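Local coordinates for major capsid protein (Faustovirus, PDB 5J7O) that probably builds the protein shell of Faustovirus, a large double-stranded DNA virus, as a trimeric double jelly-roll capsid subunit, at residues 179-184 with 282-287; 464-469 with 514-519; 534-539 with 586-591; 598-601 with 606-609. All coordinates share one frame; numbering follows the deposited sequence.

Contact 1. Residues 179-184 with 282-287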
loop_
_atom_site.group_PDB
_atom_site.type_symbol
_atom_site.label_atom_id
_atom_site.label_comp_id
_atom_site.label_asym_id
_atom_site.label_seq_id
_atom_site.Cartn_x
_atom_site.Cartn_y
_atom_site.Cartn_z
ATOM N N GLU B 179 14.525 4.597 13.337
ATOM C CA GLU B 179 13.575 4.856 12.265
ATOM C C GLU B 179 13.524 6.347 11.968
ATOM O O GLU B 179 13.559 7.182 12.878
ATOM C CB GLU B 179 12.189 4.331 12.631
ATOM C CG GLU B 179 12.069 2.822 12.519
ATOM C CD GLU B 179 10.635 2.343 12.574
ATOM O OE1 GLU B 179 9.820 2.989 13.264
ATOM O OE2 GLU B 179 10.323 1.326 11.920
ATOM N N TYR B 180 13.466 6.670 10.680
ATOM C CA TYR B 180 13.488 8.044 10.197
ATOM C C TYR B 180 14.684 8.821 10.756
ATOM O O TYR B 180 14.510 9.829 11.448
ATOM C CB TYR B 180 12.178 8.745 10.525
ATOM C CG TYR B 180 10.992 7.997 9.964
ATOM C CD1 TYR B 180 10.687 8.066 8.614
ATOM C CD2 TYR B 180 10.196 7.200 10.777
ATOM C CE1 TYR B 180 9.615 7.378 8.086
ATOM C CE2 TYR B 180 9.119 6.506 10.257
ATOM C CZ TYR B 180 8.834 6.600 8.910
ATOM O OH TYR B 180 7.765 5.915 8.382
ATOM N N PRO B 181 15.915 8.380 10.465
ATOM C CA PRO B 181 17.084 9.061 11.044
ATOM C C PRO B 181 17.194 10.511 10.621
ATOM O O PRO B 181 17.629 11.352 11.416
ATOM C CB PRO B 181 18.271 8.229 10.530
ATOM C CG PRO B 181 17.677 6.965 9.972
ATOM C CD PRO B 181 16.302 7.319 9.522
ATOM N N GLY B 182 16.802 10.829 9.388
ATOM C CA GLY B 182 16.880 12.206 8.938
ATOM C C GLY B 182 15.949 13.124 9.699
ATOM O O GLY B 182 16.179 14.332 9.767
ATOM N N LEU B 183 14.892 12.566 10.291
ATOM C CA LEU B 183 13.975 13.396 11.060
ATOM C C LEU B 183 14.490 13.638 12.472
ATOM O O LEU B 183 14.334 14.741 13.006
ATOM C CB LEU B 183 12.589 12.756 11.098
ATOM C CG LEU B 183 11.887 12.617 9.748
ATOM C CD1 LEU B 183 10.454 12.156 9.937
ATOM C CD2 LEU B 183 11.936 13.928 8.978
ATOM N N ARG B 184 15.105 12.628 13.093
ATOM C CA ARG B 184 15.631 12.815 14.440
ATOM C C ARG B 184 16.974 13.530 14.436
ATOM O O ARG B 184 17.312 14.201 15.417
ATOM C CB ARG B 184 15.776 11.471 15.156
ATOM C CG ARG B 184 15.746 11.604 16.669
ATOM C CD ARG B 184 15.977 10.284 17.382
ATOM N NE ARG B 184 15.604 10.387 18.790
ATOM C CZ ARG B 184 15.882 9.474 19.713
ATOM N NH1 ARG B 184 16.549 8.376 19.386
ATOM N NH2 ARG B 184 15.497 9.661 20.968
ATOM N N GLY B 282 17.819 -2.226 4.829
ATOM C CA GLY B 282 18.417 -0.911 4.777
ATOM C C GLY B 282 18.970 -0.422 6.100
ATOM O O GLY B 282 19.518 -1.204 6.883
ATOM N N ALA B 283 18.815 0.878 6.361
ATOM C CA ALA B 283 19.458 1.493 7.517
ATOM C C ALA B 283 18.884 0.993 8.838
ATOM O O ALA B 283 19.587 1.001 9.855
ATOM C CB ALA B 283 19.340 3.014 7.435
ATOM N N GLN B 284 17.625 0.558 8.853
ATOM C CA GLN B 284 17.003 0.100 10.089
ATOM C C GLN B 284 17.211 -1.385 10.354
ATOM O O GLN B 284 17.000 -1.832 11.488
ATOM C CB GLN B 284 15.501 0.407 10.079
ATOM C CG GLN B 284 15.161 1.865 10.357
ATOM C CD GLN B 284 15.500 2.784 9.199
ATOM O OE1 GLN B 284 15.292 2.437 8.036
ATOM N NE2 GLN B 284 16.025 3.961 9.512
ATOM N N THR B 285 17.616 -2.153 9.350
ATOM C CA THR B 285 17.863 -3.578 9.543
ATOM C C THR B 285 19.264 -3.789 10.109
ATOM O O THR B 285 20.235 -3.267 9.551
ATOM C CB THR B 285 17.706 -4.333 8.223
ATOM O OG1 THR B 285 16.331 -4.315 7.820
ATOM C CG2 THR B 285 18.162 -5.776 8.372
ATOM N N PRO B 286 19.406 -4.533 11.206
ATOM C CA PRO B 286 20.731 -4.700 11.822
ATOM C C PRO B 286 21.690 -5.433 10.895
ATOM O O PRO B 286 21.356 -6.473 10.324
ATOM C CB PRO B 286 20.434 -5.516 13.087
ATOM C CG PRO B 286 18.966 -5.343 13.331
ATOM C CD PRO B 286 18.348 -5.206 11.976
ATOM N N LYS B 287 22.895 -4.881 10.754
ATOM C CA LYS B 287 23.909 -5.441 9.873
ATOM C C LYS B 287 25.263 -5.410 10.564
ATOM O O LYS B 287 25.509 -4.580 11.445
ATOM C CB LYS B 287 23.999 -4.672 8.548
ATOM C CG LYS B 287 22.716 -4.646 7.741
ATOM C CD LYS B 287 22.900 -3.862 6.453
ATOM C CE LYS B 287 21.631 -3.859 5.620
ATOM N NZ LYS B 287 21.830 -3.180 4.310
#

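Contact 2. Residues 464-469 with 514-519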
loop_
_atom_site.group_PDB
_atom_site.type_symbol
_atom_site.label_atom_id
_atom_site.label_comp_id
_atom_site.label_asym_id
_atom_site.label_seq_id
_atom_site.Cartn_x
_atom_site.Cartn_y
_atom_site.Cartn_z
ATOM N N GLN B 464 13.778 2.071 21.680
ATOM C CA GLN B 464 13.772 3.514 21.459
ATOM C C GLN B 464 14.073 3.856 20.008
ATOM O O GLN B 464 13.554 4.849 19.483
ATOM C CB GLN B 464 14.786 4.201 22.373
ATOM C CG GLN B 464 14.765 5.720 22.262
ATOM C CD GLN B 464 16.105 6.358 22.561
ATOM O OE1 GLN B 464 16.232 7.583 22.576
ATOM N NE2 GLN B 464 17.117 5.531 22.795
ATOM N N TRP B 465 14.907 3.049 19.344
ATOM C CA TRP B 465 15.191 3.250 17.927
ATOM C C TRP B 465 13.919 3.286 17.087
ATOM O O TRP B 465 13.917 3.883 16.003
ATOM C CB TRP B 465 16.118 2.144 17.418
ATOM C CG TRP B 465 15.480 0.788 17.421
ATOM C CD1 TRP B 465 15.459 -0.106 18.451
ATOM C CD2 TRP B 465 14.773 0.170 16.339
ATOM N NE1 TRP B 465 14.783 -1.243 18.078
ATOM C CE2 TRP B 465 14.350 -1.097 16.785
ATOM C CE3 TRP B 465 14.454 0.567 15.036
ATOM C CZ2 TRP B 465 13.626 -1.971 15.977
ATOM C CZ3 TRP B 465 13.737 -0.302 14.236
ATOM C CH2 TRP B 465 13.331 -1.555 14.708
ATOM N N ARG B 466 12.847 2.658 17.560
ATOM C CA ARG B 466 11.567 2.592 16.862
ATOM C C ARG B 466 10.484 3.451 17.499
ATOM O O ARG B 466 9.705 4.085 16.784
ATOM C CB ARG B 466 11.085 1.138 16.805
ATOM C CG ARG B 466 9.782 0.920 16.065
ATOM C CD ARG B 466 9.180 -0.422 16.443
ATOM N NE ARG B 466 8.699 -0.425 17.822
ATOM C CZ ARG B 466 8.354 -1.517 18.494
ATOM N NH1 ARG B 466 8.445 -2.710 17.920
ATOM N NH2 ARG B 466 7.924 -1.421 19.744
ATOM N N ASP B 467 10.424 3.497 18.830
ATOM C CA ASP B 467 9.325 4.153 19.528
ATOM C C ASP B 467 9.469 5.667 19.620
ATOM O O ASP B 467 8.520 6.328 20.053
ATOM C CB ASP B 467 9.188 3.591 20.947
ATOM C CG ASP B 467 8.791 2.129 20.964
ATOM O OD1 ASP B 467 8.319 1.627 19.923
ATOM O OD2 ASP B 467 8.943 1.485 22.024
ATOM N N TRP B 468 10.612 6.235 19.223
ATOM C CA TRP B 468 10.863 7.645 19.509
ATOM C C TRP B 468 9.875 8.562 18.795
ATOM O O TRP B 468 9.514 9.617 19.331
ATOM C CB TRP B 468 12.301 8.013 19.138
ATOM C CG TRP B 468 12.534 8.184 17.672
ATOM C CD1 TRP B 468 12.916 7.224 16.783
ATOM C CD2 TRP B 468 12.406 9.397 16.922
ATOM N NE1 TRP B 468 13.032 7.762 15.524
ATOM C CE2 TRP B 468 12.723 9.095 15.583
ATOM C CE3 TRP B 468 12.052 10.708 17.252
ATOM C CZ2 TRP B 468 12.695 10.056 14.575
ATOM C CZ3 TRP B 468 12.027 11.661 16.251
ATOM C CH2 TRP B 468 12.347 11.330 14.930
ATOM N N HIS B 469 9.421 8.187 17.600
ATOM C CA HIS B 469 8.471 9.011 16.865
ATOM C C HIS B 469 7.019 8.604 17.096
ATOM O O HIS B 469 6.114 9.318 16.652
ATOM C CB HIS B 469 8.786 8.978 15.363
ATOM C CG HIS B 469 8.676 7.618 14.747
ATOM N ND1 HIS B 469 7.489 7.116 14.257
ATOM C CD2 HIS B 469 9.606 6.657 14.538
ATOM C CE1 HIS B 469 7.693 5.904 13.774
ATOM N NE2 HIS B 469 8.968 5.601 13.932
ATOM N N GLN B 514 10.260 -15.624 14.170
ATOM C CA GLN B 514 9.477 -14.879 15.146
ATOM C C GLN B 514 9.332 -13.437 14.685
ATOM O O GLN B 514 10.322 -12.801 14.315
ATOM C CB GLN B 514 10.129 -14.924 16.533
ATOM C CG GLN B 514 9.399 -14.103 17.588
ATOM C CD GLN B 514 10.063 -14.172 18.950
ATOM O OE1 GLN B 514 9.646 -13.497 19.892
ATOM N NE2 GLN B 514 11.103 -14.993 19.061
ATOM N N TYR B 515 8.101 -12.931 14.710
ATOM C CA TYR B 515 7.807 -11.541 14.397
ATOM C C TYR B 515 7.481 -10.780 15.676
ATOM O O TYR B 515 6.996 -11.356 16.654
ATOM C CB TYR B 515 6.623 -11.419 13.428
ATOM C CG TYR B 515 6.786 -12.123 12.098
ATOM C CD1 TYR B 515 6.429 -13.457 11.948
ATOM C CD2 TYR B 515 7.267 -11.445 10.984
ATOM C CE1 TYR B 515 6.564 -14.102 10.732
ATOM C CE2 TYR B 515 7.406 -12.083 9.763
ATOM C CZ TYR B 515 7.053 -13.410 9.643
ATOM O OH TYR B 515 7.189 -14.048 8.431
ATOM N N ILE B 516 7.746 -9.476 15.659
ATOM C CA ILE B 516 7.361 -8.573 16.738
ATOM C C ILE B 516 6.271 -7.650 16.208
ATOM O O ILE B 516 6.489 -6.913 15.239
ATOM C CB ILE B 516 8.556 -7.762 17.264
ATOM C CG1 ILE B 516 9.491 -8.648 18.089
ATOM C CG2 ILE B 516 8.069 -6.586 18.101
ATOM C CD1 ILE B 516 8.897 -9.096 19.407
ATOM N N VAL B 517 5.104 -7.697 16.837
ATOM C CA VAL B 517 3.976 -6.842 16.476
ATOM C C VAL B 517 3.998 -5.624 17.394
ATOM O O VAL B 517 3.871 -5.786 18.618
ATOM C CB VAL B 517 2.639 -7.586 16.589
ATOM C CG1 VAL B 517 1.483 -6.638 16.307
ATOM C CG2 VAL B 517 2.606 -8.764 15.632
ATOM N N PRO B 518 4.164 -4.410 16.866
ATOM C CA PRO B 518 4.072 -3.204 17.700
ATOM C C PRO B 518 2.619 -2.861 17.990
ATOM O O PRO B 518 1.882 -2.405 17.111
ATOM C CB PRO B 518 4.756 -2.134 16.836
ATOM C CG PRO B 518 4.551 -2.601 15.436
ATOM C CD PRO B 518 4.568 -4.105 15.482
ATOM N N VAL B 519 2.200 -3.088 19.232
ATOM C CA VAL B 519 0.825 -2.856 19.660
ATOM C C VAL B 519 0.751 -1.489 20.322
ATOM O O VAL B 519 1.456 -1.225 21.303
ATOM C CB VAL B 519 0.340 -3.959 20.613
ATOM C CG1 VAL B 519 -1.092 -3.690 21.047
ATOM C CG2 VAL B 519 0.453 -5.321 19.945
#

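Contact 3. Residues 534-539 with 586-591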
loop_
_atom_site.group_PDB
_atom_site.type_symbol
_atom_site.label_atom_id
_atom_site.label_comp_id
_atom_site.label_asym_id
_atom_site.label_seq_id
_atom_site.Cartn_x
_atom_site.Cartn_y
_atom_site.Cartn_z
ATOM N N ILE B 534 -14.073 30.228 25.886
ATOM C CA ILE B 534 -14.963 29.901 24.783
ATOM C C ILE B 534 -14.608 28.515 24.266
ATOM O O ILE B 534 -13.428 28.184 24.104
ATOM C CB ILE B 534 -14.877 30.956 23.660
ATOM C CG1 ILE B 534 -15.500 32.268 24.138
ATOM C CG2 ILE B 534 -15.549 30.459 22.387
ATOM C CD1 ILE B 534 -15.174 33.456 23.276
ATOM N N GLU B 535 -15.631 27.704 24.023
ATOM C CA GLU B 535 -15.450 26.334 23.560
ATOM C C GLU B 535 -15.320 26.341 22.042
ATOM O O GLU B 535 -16.289 26.617 21.328
ATOM C CB GLU B 535 -16.619 25.463 24.010
ATOM C CG GLU B 535 -16.288 23.988 24.134
ATOM C CD GLU B 535 -17.437 23.189 24.712
ATOM O OE1 GLU B 535 -18.493 23.097 24.050
ATOM O OE2 GLU B 535 -17.291 22.664 25.836
ATOM N N LEU B 536 -14.116 26.057 21.550
ATOM C CA LEU B 536 -13.910 25.843 20.124
ATOM C C LEU B 536 -14.028 24.373 19.757
ATOM O O LEU B 536 -14.396 24.047 18.622
ATOM C CB LEU B 536 -12.542 26.385 19.706
ATOM C CG LEU B 536 -12.298 27.830 20.149
ATOM C CD1 LEU B 536 -10.900 28.288 19.777
ATOM C CD2 LEU B 536 -13.348 28.754 19.550
ATOM N N TYR B 537 -13.725 23.486 20.701
ATOM C CA TYR B 537 -13.975 22.057 20.567
ATOM C C TYR B 537 -14.460 21.542 21.909
ATOM O O TYR B 537 -13.760 21.687 22.917
ATOM C CB TYR B 537 -12.716 21.300 20.133
ATOM C CG TYR B 537 -12.453 21.327 18.649
ATOM C CD1 TYR B 537 -13.130 20.474 17.789
ATOM C CD2 TYR B 537 -11.517 22.197 18.107
ATOM C CE1 TYR B 537 -12.890 20.492 16.429
ATOM C CE2 TYR B 537 -11.269 22.222 16.750
ATOM C CZ TYR B 537 -11.957 21.368 15.915
ATOM O OH TYR B 537 -11.713 21.391 14.562
ATOM N N ALA B 538 -15.649 20.950 21.928
ATOM C CA ALA B 538 -16.126 20.293 23.132
ATOM C C ALA B 538 -15.265 19.063 23.420
ATOM O O ALA B 538 -14.364 18.702 22.658
ATOM C CB ALA B 538 -17.598 19.918 22.987
ATOM N N GLN B 539 -15.543 18.410 24.544
ATOM C CA GLN B 539 -14.799 17.216 24.931
ATOM C C GLN B 539 -15.205 16.069 24.015
ATOM O O GLN B 539 -16.270 15.472 24.179
ATOM C CB GLN B 539 -15.059 16.879 26.394
ATOM C CG GLN B 539 -14.216 15.735 26.928
ATOM C CD GLN B 539 -14.454 15.482 28.403
ATOM O OE1 GLN B 539 -15.274 16.148 29.034
ATOM N NE2 GLN B 539 -13.734 14.517 28.963
ATOM N N ILE B 586 -6.149 36.307 17.977
ATOM C CA ILE B 586 -5.056 36.457 18.936
ATOM C C ILE B 586 -5.585 36.644 20.353
ATOM O O ILE B 586 -4.974 36.174 21.321
ATOM C CB ILE B 586 -4.135 37.616 18.513
ATOM C CG1 ILE B 586 -3.483 37.304 17.168
ATOM C CG2 ILE B 586 -3.070 37.887 19.572
ATOM C CD1 ILE B 586 -2.284 38.174 16.840
ATOM N N SER B 587 -6.723 37.324 20.502
ATOM C CA SER B 587 -7.293 37.526 21.829
ATOM C C SER B 587 -7.523 36.194 22.528
ATOM O O SER B 587 -7.164 36.021 23.699
ATOM C CB SER B 587 -8.598 38.314 21.722
ATOM O OG SER B 587 -9.554 37.615 20.945
ATOM N N ARG B 588 -8.104 35.228 21.811
ATOM C CA ARG B 588 -8.330 33.910 22.388
ATOM C C ARG B 588 -7.047 33.094 22.441
ATOM O O ARG B 588 -6.870 32.274 23.350
ATOM C CB ARG B 588 -9.397 33.164 21.588
ATOM C CG ARG B 588 -10.739 33.867 21.539
ATOM C CD ARG B 588 -11.709 33.149 20.621
ATOM N NE ARG B 588 -13.063 33.675 20.754
ATOM C CZ ARG B 588 -14.033 33.475 19.869
ATOM N NH1 ARG B 588 -13.796 32.768 18.772
ATOM N NH2 ARG B 588 -15.238 33.993 20.072
ATOM N N ALA B 589 -6.143 33.303 21.483
ATOM C CA ALA B 589 -4.895 32.548 21.460
ATOM C C ALA B 589 -4.016 32.856 22.663
ATOM O O ALA B 589 -3.184 32.023 23.041
ATOM C CB ALA B 589 -4.128 32.831 20.167
ATOM N N ARG B 590 -4.169 34.037 23.268
ATOM C CA ARG B 590 -3.356 34.411 24.419
ATOM C C ARG B 590 -3.808 33.742 25.713
ATOM O O ARG B 590 -3.043 33.721 26.684
ATOM C CB ARG B 590 -3.351 35.934 24.585
ATOM C CG ARG B 590 -2.259 36.625 23.778
ATOM C CD ARG B 590 -2.467 38.129 23.668
ATOM N NE ARG B 590 -2.928 38.729 24.917
ATOM C CZ ARG B 590 -4.111 39.317 25.065
ATOM N NH1 ARG B 590 -4.947 39.392 24.038
ATOM N NH2 ARG B 590 -4.457 39.839 26.235
ATOM N N GLU B 591 -5.027 33.195 25.751
ATOM C CA GLU B 591 -5.511 32.404 26.883
ATOM C C GLU B 591 -6.121 31.115 26.325
ATOM O O GLU B 591 -7.341 30.941 26.286
ATOM C CB GLU B 591 -6.517 33.187 27.728
ATOM C CG GLU B 591 -6.784 32.555 29.086
ATOM C CD GLU B 591 -8.054 33.068 29.736
ATOM O OE1 GLU B 591 -8.319 32.694 30.897
ATOM O OE2 GLU B 591 -8.791 33.837 29.083
#

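Contact 4. Residues 598-601 with 606-609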
loop_
_atom_site.group_PDB
_atom_site.type_symbol
_atom_site.label_atom_id
_atom_site.label_comp_id
_atom_site.label_asym_id
_atom_site.label_seq_id
_atom_site.Cartn_x
_atom_site.Cartn_y
_atom_site.Cartn_z
ATOM N N SER B 598 -6.727 10.831 30.061
ATOM C CA SER B 598 -5.843 9.740 29.687
ATOM C C SER B 598 -6.145 8.503 30.516
ATOM O O SER B 598 -6.414 8.597 31.717
ATOM C CB SER B 598 -4.372 10.136 29.871
ATOM O OG SER B 598 -3.507 9.082 29.483
ATOM N N SER B 599 -6.100 7.345 29.864
ATOM C CA SER B 599 -6.155 6.062 30.548
ATOM C C SER B 599 -4.771 5.490 30.819
ATOM O O SER B 599 -4.661 4.452 31.481
ATOM C CB SER B 599 -6.974 5.057 29.729
ATOM O OG SER B 599 -8.327 5.467 29.619
ATOM N N PHE B 600 -3.717 6.146 30.336
ATOM C CA PHE B 600 -2.353 5.650 30.451
ATOM C C PHE B 600 -1.481 6.503 31.360
ATOM O O PHE B 600 -0.759 5.965 32.205
ATOM C CB PHE B 600 -1.713 5.565 29.056
ATOM C CG PHE B 600 -0.319 5.008 29.062
ATOM C CD1 PHE B 600 -0.108 3.642 29.150
ATOM C CD2 PHE B 600 0.781 5.847 28.974
ATOM C CE1 PHE B 600 1.171 3.122 29.156
ATOM C CE2 PHE B 600 2.065 5.333 28.978
ATOM C CZ PHE B 600 2.260 3.968 29.072
ATOM N N CYS B 601 -1.539 7.825 31.216
ATOM C CA CYS B 601 -0.576 8.706 31.868
ATOM C C CYS B 601 -0.816 8.763 33.373
ATOM O O CYS B 601 -1.907 9.127 33.823
ATOM C CB CYS B 601 -0.657 10.104 31.261
ATOM S SG CYS B 601 0.522 11.289 31.950
ATOM N N PRO B 606 5.073 8.710 32.956
ATOM C CA PRO B 606 5.065 10.122 32.559
ATOM C C PRO B 606 5.058 10.273 31.046
ATOM O O PRO B 606 5.703 9.509 30.324
ATOM C CB PRO B 606 6.357 10.674 33.174
ATOM C CG PRO B 606 7.235 9.483 33.339
ATOM C CD PRO B 606 6.317 8.338 33.651
ATOM N N CYS B 607 4.315 11.268 30.572
ATOM C CA CYS B 607 4.185 11.540 29.150
ATOM C C CYS B 607 4.378 13.027 28.892
ATOM O O CYS B 607 4.238 13.860 29.791
ATOM C CB CYS B 607 2.820 11.089 28.610
ATOM S SG CYS B 607 2.428 9.347 28.887
ATOM N N ASP B 608 4.701 13.351 27.643
ATOM C CA ASP B 608 4.909 14.724 27.205
ATOM C C ASP B 608 3.769 15.122 26.277
ATOM O O ASP B 608 3.594 14.520 25.213
ATOM C CB ASP B 608 6.254 14.875 26.493
ATOM C CG ASP B 608 7.432 14.593 27.405
ATOM O OD1 ASP B 608 7.347 14.916 28.607
ATOM O OD2 ASP B 608 8.444 14.047 26.917
ATOM N N LEU B 609 2.998 16.130 26.679
ATOM C CA LEU B 609 1.928 16.653 25.832
ATOM C C LEU B 609 2.554 17.592 24.810
ATOM O O LEU B 609 2.915 18.727 25.128
ATOM C CB LEU B 609 0.865 17.363 26.660
ATOM C CG LEU B 609 -0.406 17.667 25.862
ATOM C CD1 LEU B 609 -1.156 16.381 25.543
ATOM C CD2 LEU B 609 -1.301 18.654 26.590
#

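Contact 1. Residues 179-184 with 282-287
Gln284 reaches out of the 282-287 loop and lays its side chain against Glu179 and Pro181, where the chain enters helix 181-185. Gln284 gives up more surface than any other residue of the pair of segments, and Glu179 and Pro181 share most of the rest. The Gln284 chain is bent at CG (chi2 73°), which brings the aliphatic part beside Glu179 and sets the amide nitrogen close to both Glu179 CA and the proline ring: Gln284 CG lies 3.9 Å from Glu179 CG, and Gln284 NE2 is 3.8 Å from Glu179 CA, 3.4 Å from Pro181 CD and 3.5 Å from Pro181 CG. The two long side chains cross at about a right angle, and methylene meets methylene where they cross; the carboxylate and amide planes lie 67° apart. No hydrogen bond passes between the segments. Neighbours instead hold the amide at both ends and fix its rotation, NE2 bonding to Cys178 O and OE1 accepting from Glu229 N, whereas Glu179 OE1 pairs with His469 NE2. Tyr180 occupies the N-cap position, its carbonyl taking Leu183 N at 3.0 Å, and Pro181 opens the first turn. Gln284 and Thr285 also meet Arg274 of the second subunit. A loop following strand 273-280 is thus packed on the start of a short helix, beside the trimer interface of a double jelly-roll protein.

Contact 2. Residues 464-469 with 514-519
The guanidinium of Arg466 meets Pro518 and Ile516 in two different ways. Pro518 CB covers one face off-centre, 3.9 Å from its plane, while Ile516 CG2 comes up at the edge, in the plane, 3.9 Å from Arg466 NH1. Arg466 and Pro518 cross at roughly a right angle. A bend at chi3 (70°) turns the arginine back on its own helix, leaving NH1 as the corner nearest the strand. The remaining edge holds the next residue side-on: Arg466 NE and NH2 both donate to Asp467 OD1, at 3.0 Å for NE and 3.1 Å for NH2. That oxygen lies almost in the guanidinium plane, and NH2 has a second partner in Asn476 OD1 on strand 473-490. The sheet runs on across the subunit interface, Tyr515 and Ile516 pairing antiparallel with a strand of the second subunit, whose Glu233 also packs on Pro518. Because the strand offers carbon alone here, its link to helix 464-467 is van der Waals contact, without a bond across it. Asp467 forms a salt bridge with Arg466 and would largely offset its charge; this grip, with Asn476, would keep the flat group in position for the strand to lean on.

Contact 3. Residues 534-539 with 586-591
An extended chain from CG to NE (chi2 174°, chi3 170°) carries the Arg588 guanidinium from helix 586-589 to Ile534 and Leu536, and Ile534 meets it with its own CD1 stretched outward (chi2 166°). The two side chains cross at about a right angle. Ile534 touches with both branches: CG2 stands over the centre of one guanidinium face, 4.1 Å above it, while CD1 approaches on the same side at a slant, toward the gap between two nitrogens. There the fit is tight, with Ile534 CD1 3.2 Å from Arg588 NH2 and 3.3 Å from Arg588 NE. Leu536 is the looser partner; its CD2 lies 4.1 Å from Arg588 NH1 and comes in obliquely. No hydrogen bond joins the segments, and the price of the apolar cover is paid at NE, a buried nitrogen that has no partner anywhere in the model. NH2 fares better, donating to Lys7 O of the third subunit, where Ile9 of that subunit also packs on the arginine. One arginine therefore joins a hydrophobic bed in its own chain to the N-terminal region of a neighbour. On the strand side, Leu536 and Tyr537 both face Val529 and form a classic beta bulge, and the chain turns a corner here and again at Gln539. Helix 586-589 thus packs, through Arg588, against a bulged strand at the edge, within this chain, of a four-stranded antiparallel sheet of the kind used in viral jelly rolls.

Contact 4. Residues 598-601 with 606-609
Cys607 SG nestles in the corner made by the edge of the Phe600 ring and Cys601 CB, and this is the tight part of the contact. It is a Cys sulfur-aromatic contact at the ring edge: the sulfur lies in the plane of the ring, 5.1 Å from the centroid and 88° off the normal, with Phe600 CD2 at 3.9 Å. On the Cys601 side, CB comes to 4.0 Å from Cys607 SG. Cys607 points SG back toward the loop because it stands anti to the carbonyl carbon (chi1 -56°). Cys601 SG and Cys607 SG remain 4.1 Å apart, too far for a disulfide. The loop is shaped by Ser598, whose OG accepts from Phe600 N at 3.1 Å and from Cys601 N at 2.9 Å: an ST turn and an ST motif in one, at the connection between strands 592-597 and 607-620 of two antiparallel sheets in the capsid fold. The same hydroxyl also hydrogen-bonds Thr523 O. Pro453 and Leu451 of strand 444-453 add to the apolar surroundings, touching Phe600 and Cys607 respectively. Away from the sulfur the packing thins. Pro606 starts its side chain away from the loop, Phe600 is partly exposed, and Ser599 at the turn is exposed, its OG bonded to Asp525 OD2.

How the contacts relate
Contacts 1 and 2 adjoin, their centres about 13 Å apart: a bond from Arg184 NH2 to Gln464 OE1 ties helix 181-185 to helix 464-467, and one between Glu179 O and Trp468 NE1 ties residues flanking them. Both lie nearer the centre of the chain and are partly buried. Contact 3, about 32 Å from that centre, and contact 4, about 22 Å, touch none of the others, yet their meeting residues are largely buried. Contacts 1, 2 and 3 all border other subunits; contact 4 is confined to its own chain. No hydrogen bond crosses any of the four: an amide in contact 1 and guanidinium groups in contacts 2 and 3 rest on carbon, whereas contact 4 relies on sulfur.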